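Local coordinates for protein chitooligosaccharide oxidase (Gibberella zeae, PDB 6Y0R) that oxidises the C1 hydroxyl of chitooligosaccharides to lactones, using a bicovalently bound FAD and passing the electrons to molecular oxygen to give hydrogen peroxide, at residues A[168-173]-A[376-380]; A[162-166]-A[178-182]. All blocks are in the same frame, centred on the assembly; numbering follows the deposited sequence.

Interaction 1: A[168-173]-A[376-380]; sequences YGMVAR and MDITG. With FAD (flavin-adenine dinucleotide), chain B.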
# COMPACT_ATOMS: atom_id res chain seq x y z
N TYR A 168 5.10 1.52 0.92
CA TYR A 168 6.44 0.91 0.97
C TYR A 168 7.04 0.92 -0.44
O TYR A 168 6.42 0.38 -1.37
CB TYR A 168 6.36 -0.51 1.51
CG TYR A 168 7.69 -1.21 1.50
CD1 TYR A 168 8.60 -1.09 2.54
CD2 TYR A 168 8.01 -2.04 0.43
CE1 TYR A 168 9.84 -1.74 2.48
CE2 TYR A 168 9.24 -2.68 0.36
CZ TYR A 168 10.15 -2.54 1.39
OH TYR A 168 11.33 -3.26 1.25
N GLY A 169 8.24 1.47 -0.61
CA GLY A 169 8.90 1.40 -1.92
C GLY A 169 10.41 1.33 -1.81
O GLY A 169 10.93 0.98 -0.74
N MET A 170 11.06 1.67 -2.91
CA MET A 170 12.49 1.37 -3.12
C MET A 170 13.43 2.29 -2.32
O MET A 170 14.63 2.06 -2.43
CB MET A 170 12.80 1.50 -4.61
CG MET A 170 12.06 0.43 -5.40
SD MET A 170 12.79 -1.15 -4.97
CE MET A 170 11.43 -2.24 -5.42
N VAL A 171 12.94 3.31 -1.61
CA VAL A 171 13.81 4.04 -0.65
C VAL A 171 13.24 4.00 0.75
O VAL A 171 13.57 4.91 1.54
CB VAL A 171 14.11 5.48 -1.12
CG1 VAL A 171 14.95 5.44 -2.40
CG2 VAL A 171 12.88 6.34 -1.26
N ALA A 172 12.39 3.02 1.07
CA ALA A 172 11.73 2.95 2.40
C ALA A 172 12.77 2.92 3.52
O ALA A 172 12.54 3.52 4.58
CB ALA A 172 10.84 1.73 2.44
N ARG A 173 13.83 2.15 3.38
CA ARG A 173 14.74 1.96 4.54
C ARG A 173 15.48 3.27 4.78
O ARG A 173 15.89 3.48 5.92
CB ARG A 173 15.67 0.78 4.35
CG ARG A 173 14.92 -0.54 4.29
CD ARG A 173 15.80 -1.76 4.27
NE ARG A 173 16.49 -2.01 5.54
CZ ARG A 173 17.74 -1.70 5.80
NH1 ARG A 173 18.49 -1.06 4.92
NH2 ARG A 173 18.24 -2.04 6.98
N MET A 376 9.54 -11.16 -0.72
CA MET A 376 9.99 -11.01 0.67
C MET A 376 10.84 -9.74 0.79
O MET A 376 11.95 -9.73 0.26
CB MET A 376 10.79 -12.22 1.14
CG MET A 376 11.15 -12.10 2.57
SD MET A 376 11.97 -13.55 3.18
CE MET A 376 13.58 -13.32 2.46
N ASP A 377 10.29 -8.70 1.40
CA ASP A 377 10.92 -7.37 1.47
C ASP A 377 11.62 -7.25 2.82
O ASP A 377 11.00 -7.58 3.82
CB ASP A 377 9.88 -6.26 1.32
CG ASP A 377 8.92 -6.37 0.13
OD1 ASP A 377 9.28 -6.98 -0.86
OD2 ASP A 377 7.77 -5.85 0.26
N ILE A 378 12.83 -6.69 2.86
CA ILE A 378 13.45 -6.33 4.17
C ILE A 378 12.93 -4.94 4.53
O ILE A 378 13.25 -3.96 3.80
CB ILE A 378 15.00 -6.37 4.08
CG1 ILE A 378 15.48 -7.75 3.66
CG2 ILE A 378 15.55 -5.95 5.44
CD1 ILE A 378 16.80 -7.78 2.93
N THR A 379 12.01 -4.83 5.49
CA THR A 379 11.51 -3.52 5.96
C THR A 379 12.36 -3.01 7.12
O THR A 379 12.36 -1.80 7.31
CB THR A 379 10.05 -3.60 6.42
OG1 THR A 379 9.93 -4.47 7.55
CG2 THR A 379 9.15 -4.10 5.32
N GLY A 380 12.96 -3.89 7.91
CA GLY A 380 13.63 -3.49 9.17
C GLY A 380 15.15 -3.50 9.10
O GLY A 380 15.75 -3.31 8.01
PA FAD B . -8.33 2.92 -3.23
O1A FAD B . -8.94 1.63 -3.60
O2A FAD B . -8.82 4.17 -3.83
O5B FAD B . -8.36 3.11 -1.65
C5B FAD B . -7.71 2.20 -0.76
C4B FAD B . -8.30 2.35 0.63
O4B FAD B . -8.03 3.69 1.13
C3B FAD B . -9.83 2.20 0.77
O3B FAD B . -10.18 1.76 2.09
C2B FAD B . -10.31 3.63 0.57
O2B FAD B . -11.63 3.89 1.06
C1B FAD B . -9.25 4.40 1.30
N9A FAD B . -9.05 5.76 0.84
C8A FAD B . -8.55 6.14 -0.37
N7A FAD B . -8.49 7.46 -0.51
C5A FAD B . -9.00 7.96 0.68
C6A FAD B . -9.21 9.27 1.15
N6A FAD B . -8.87 10.34 0.42
N1A FAD B . -9.77 9.44 2.38
C2A FAD B . -10.11 8.33 3.06
N3A FAD B . -9.94 7.04 2.73
C4A FAD B . -9.38 6.92 1.51
N1 FAD B . 1.71 -0.81 -2.07
C2 FAD B . 2.91 -0.51 -1.56
O2 FAD B . 3.04 -0.21 -0.31
N3 FAD B . 4.01 -0.50 -2.37
C4 FAD B . 3.96 -0.78 -3.73
O4 FAD B . 4.99 -0.73 -4.42
C4X FAD B . 2.70 -1.08 -4.30
N5 FAD B . 2.60 -1.31 -5.61
C5X FAD B . 1.34 -1.46 -6.15
C6 FAD B . 1.21 -1.62 -7.55
C7 FAD B . -0.04 -1.81 -8.12
C7M FAD B . -0.18 -2.01 -9.62
C8 FAD B . -1.23 -1.77 -7.29
C8M FAD B . -2.64 -1.84 -7.85
C9 FAD B . -1.07 -1.65 -5.89
C9A FAD B . 0.20 -1.50 -5.31
N10 FAD B . 0.34 -1.34 -3.92
C10 FAD B . 1.60 -1.09 -3.36
C1' FAD B . -0.81 -1.40 -3.02
C2' FAD B . -1.39 -0.01 -2.75
O2' FAD B . -0.56 0.71 -1.83
C3' FAD B . -2.77 -0.18 -2.19
O3' FAD B . -3.53 -0.88 -3.20
C4' FAD B . -3.38 1.18 -1.85
O4' FAD B . -4.35 1.08 -0.80
C5' FAD B . -4.02 1.75 -3.09
O5' FAD B . -4.43 3.12 -2.88
P FAD B . -5.51 3.72 -3.87
O1P FAD B . -5.77 5.12 -3.48
O2P FAD B . -5.16 3.45 -5.29
O3P FAD B . -6.76 2.74 -3.57

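Interaction 2: A[162-166]-A[178-182]; sequences HALHG and TLDLM. With FAD (flavin-adenine dinucleotide), chain B.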
# COMPACT_ATOMS: atom_id res chain seq x y z
N HIS A 162 -2.60 4.72 -0.55
CA HIS A 162 -1.21 4.28 -0.30
C HIS A 162 -0.71 4.87 1.01
O HIS A 162 -0.25 4.13 1.87
CB HIS A 162 -0.36 4.80 -1.48
CG HIS A 162 0.97 4.15 -1.61
ND1 HIS A 162 2.17 4.84 -1.52
CD2 HIS A 162 1.27 2.88 -1.92
CE1 HIS A 162 3.15 3.96 -1.78
NE2 HIS A 162 2.63 2.77 -2.03
N ALA A 163 -0.77 6.20 1.13
CA ALA A 163 -0.20 6.91 2.30
C ALA A 163 -1.04 6.70 3.55
O ALA A 163 -0.46 6.71 4.63
CB ALA A 163 -0.08 8.39 2.03
N LEU A 164 -2.34 6.51 3.43
CA LEU A 164 -3.21 6.35 4.63
C LEU A 164 -3.00 4.99 5.29
O LEU A 164 -3.49 4.80 6.43
CB LEU A 164 -4.66 6.60 4.22
CG LEU A 164 -4.98 8.05 3.82
CD1 LEU A 164 -6.39 8.14 3.27
CD2 LEU A 164 -4.72 9.04 4.93
N HIS A 165 -2.33 4.05 4.62
CA HIS A 165 -2.05 2.71 5.21
C HIS A 165 -0.56 2.42 5.30
O HIS A 165 -0.24 1.34 5.85
CB HIS A 165 -2.76 1.63 4.39
CG HIS A 165 -4.21 1.94 4.25
ND1 HIS A 165 -5.15 1.61 5.19
CD2 HIS A 165 -4.85 2.63 3.29
CE1 HIS A 165 -6.36 2.03 4.78
NE2 HIS A 165 -6.15 2.76 3.63
N GLY A 166 0.31 3.25 4.74
CA GLY A 166 1.75 2.99 4.88
C GLY A 166 2.49 3.59 3.71
O GLY A 166 2.66 4.84 3.67
N THR A 178 5.55 6.12 3.18
CA THR A 178 5.05 7.41 2.68
C THR A 178 4.56 8.21 3.89
O THR A 178 4.81 9.43 3.98
CB THR A 178 3.98 7.26 1.61
OG1 THR A 178 4.36 6.29 0.67
CG2 THR A 178 3.72 8.54 0.86
N LEU A 179 3.86 7.57 4.81
CA LEU A 179 3.24 8.33 5.92
C LEU A 179 4.27 8.85 6.92
O LEU A 179 3.91 9.74 7.71
CB LEU A 179 2.16 7.49 6.61
CG LEU A 179 2.57 6.13 7.16
CD1 LEU A 179 3.41 6.27 8.42
CD2 LEU A 179 1.31 5.32 7.45
N ASP A 180 5.52 8.39 6.86
CA ASP A 180 6.60 8.86 7.78
C ASP A 180 6.99 10.28 7.41
O ASP A 180 7.60 10.95 8.29
CB ASP A 180 7.74 7.87 7.89
CG ASP A 180 7.34 6.58 8.63
OD1 ASP A 180 6.67 6.71 9.70
OD2 ASP A 180 7.72 5.47 8.18
N LEU A 181 6.66 10.78 6.23
CA LEU A 181 7.04 12.19 5.90
C LEU A 181 5.81 13.08 5.90
O LEU A 181 5.90 14.25 5.53
CB LEU A 181 7.76 12.20 4.56
CG LEU A 181 9.19 11.64 4.61
CD1 LEU A 181 9.85 11.72 3.24
CD2 LEU A 181 10.03 12.35 5.65
N MET A 182 4.65 12.55 6.29
CA MET A 182 3.43 13.34 6.41
C MET A 182 3.58 14.28 7.61
O MET A 182 3.97 13.83 8.71
CB MET A 182 2.21 12.43 6.58
CG MET A 182 0.89 13.13 6.33
SD MET A 182 -0.56 12.02 6.63
CE MET A 182 -0.02 10.66 5.59
PA FAD B . -8.33 2.92 -3.23
O1A FAD B . -8.94 1.63 -3.60
O2A FAD B . -8.82 4.17 -3.83
O5B FAD B . -8.36 3.11 -1.65
C5B FAD B . -7.71 2.20 -0.76
C4B FAD B . -8.30 2.35 0.63
O4B FAD B . -8.03 3.69 1.13
C3B FAD B . -9.83 2.20 0.77
O3B FAD B . -10.18 1.76 2.09
C2B FAD B . -10.31 3.63 0.57
O2B FAD B . -11.63 3.89 1.06
C1B FAD B . -9.25 4.40 1.30
N9A FAD B . -9.05 5.76 0.84
C8A FAD B . -8.55 6.14 -0.37
N7A FAD B . -8.49 7.46 -0.51
C5A FAD B . -9.00 7.96 0.68
C6A FAD B . -9.21 9.27 1.15
N6A FAD B . -8.87 10.34 0.42
N1A FAD B . -9.77 9.44 2.38
C2A FAD B . -10.11 8.33 3.06
N3A FAD B . -9.94 7.04 2.73
C4A FAD B . -9.38 6.92 1.51
N1 FAD B . 1.71 -0.81 -2.07
C2 FAD B . 2.91 -0.51 -1.56
O2 FAD B . 3.04 -0.21 -0.31
N3 FAD B . 4.01 -0.50 -2.37
C4 FAD B . 3.96 -0.78 -3.73
O4 FAD B . 4.99 -0.73 -4.42
C4X FAD B . 2.70 -1.08 -4.30
N5 FAD B . 2.60 -1.31 -5.61
C5X FAD B . 1.34 -1.46 -6.15
C6 FAD B . 1.21 -1.62 -7.55
C7 FAD B . -0.04 -1.81 -8.12
C7M FAD B . -0.18 -2.01 -9.62
C8 FAD B . -1.23 -1.77 -7.29
C8M FAD B . -2.64 -1.84 -7.85
C9 FAD B . -1.07 -1.65 -5.89
C9A FAD B . 0.20 -1.50 -5.31
N10 FAD B . 0.34 -1.34 -3.92
C10 FAD B . 1.60 -1.09 -3.36
C1' FAD B . -0.81 -1.40 -3.02
C2' FAD B . -1.39 -0.01 -2.75
O2' FAD B . -0.56 0.71 -1.83
C3' FAD B . -2.77 -0.18 -2.19
O3' FAD B . -3.53 -0.88 -3.20
C4' FAD B . -3.38 1.18 -1.85
O4' FAD B . -4.35 1.08 -0.80
C5' FAD B . -4.02 1.75 -3.09
O5' FAD B . -4.43 3.12 -2.88
P FAD B . -5.51 3.72 -3.87
O1P FAD B . -5.77 5.12 -3.48
O2P FAD B . -5.16 3.45 -5.29
O3P FAD B . -6.76 2.74 -3.57

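Interaction 1: A[168-173]-A[376-380]
Tyr168 meets Asp377, Ile378 and Thr379 with its side chain while its backbone reads the flavin. Its amide N gives a nearly straight hydrogen bond to FAD O2, and its carbonyl O takes one from FAD N3 at 2.8 Å, so a single residue answers the donor and acceptor pattern of the pyrimidine edge. The side chain leaves toward strand 371-378, with CG anti to the backbone N (chi1 176°). Its ring and the Asp377 carboxylate lie almost parallel, 7° apart, and run antiparallel alongside each other, OD2 coming 3.5 Å from CE2. On the same side of the ring, but by the other edge, the methyl CG2 of Thr379 lies 3.8 Å from Tyr168 CE1. The phenol OH then hydrogen-bonds to Ile378 O at 3.3 Å, a long bond whose donor stands above the carbonyl plane. A tyrosine suits the place because it combines a flat apolar surface with a polar end that reaches the strand.

Gly169 begins a type I turn closed by the bond from Ala172 N to Gly169 O, which swings the chain into the short helix 172-175. Arg173, on its first turn, reaches back to the segment 376-380. Its aliphatic CD rests 3.4 Å from Ile378 O, and a bend at chi3 (70°) brings the guanidinium side-on to Gly380 O, which lies in its plane. NE and NH2 both grip this one oxygen, NE at 2.9 Å. NH1 bonds to Pro262 O and Ile265 O.

The contact thus joins the FAD-binding domain, at its flavin pocket, to the seven-stranded antiparallel sheet through the end of strand 371-378. Neutral carbonyls hold the guanidinium's rotation but probably leave its charge largely uncompensated; the doubly gripped Gly380 carbonyl is consequently likely to be polarised.

Interaction 2: A[162-166]-A[178-182]
Leu179 N donates to Gly166 O at 3.2 Å, the hydrogen bond that ties the end of helix 159-165 to the 3-10 turn 178-181. Thr178 N lies equally near that oxygen. Gly166 has left helical geometry with phi at 153°, and a side chain at these backbone angles would press on the carbonyl oxygen before it, so glycine fits the exit.

Leu179 wraps around this corner. Its CG sits between the backbone N and the carbonyl carbon (chi1 56°), which carries the branch back over the glycine: CD2 approaches Gly166 CA at 3.5 Å, while CB lies 3.4 Å from Ala163 O. Ala163 is small enough to let the two segments close in. Its CB meets the methyl CG2 of Thr178 at 4.0 Å and, farther along, the CE of Met182 at 4.2 Å. The methionine is extended through its first two torsions and bends at chi3, a long apolar chain whose end can reach the alanine. Thr178 thus turns its methyl to the alanine, while its OG1 is hydrogen-bonded to Ala150 O and its side chain crosses that of His162 at about a right angle.

The helix also faces FAD: besides His162, which lies by the flavin, His165 donates from NE2 to the ribose oxygen O4B at 3.3 Å, and Leu164 places CD1 3.7 Å from C4A of the adenine, an apolar branch against an aromatic base.

The contact lies buried in the FAD-binding domain: Leu164 and Met182 pack on Ile209 of helix 203-212, Thr178 and Met182 lean on Phe224 and Leu222 of strand 218-228, and the chain enters strand 182-188 directly at Met182.

How the interactions relate
The segments alternate along the chain: 162-166 and 168-173 follow one another, then 178-182, and much later 376-380. The centres of interactions 1 and 2 lie about 13 Å apart, and they touch where the Tyr168 backbone packs against the His162 ring. Both reach FAD, but at different parts. Interaction 2 attends to the adenosine half and, through the His162 ring, lies over one face of the flavin's pyrimidine ring, whereas interaction 1 meets that ring at its edge and carries on to the seven-stranded antiparallel sheet containing strand 371-378. Together they place neighbouring segments of the FAD-binding domain along the cofactor and connect it to this sheet.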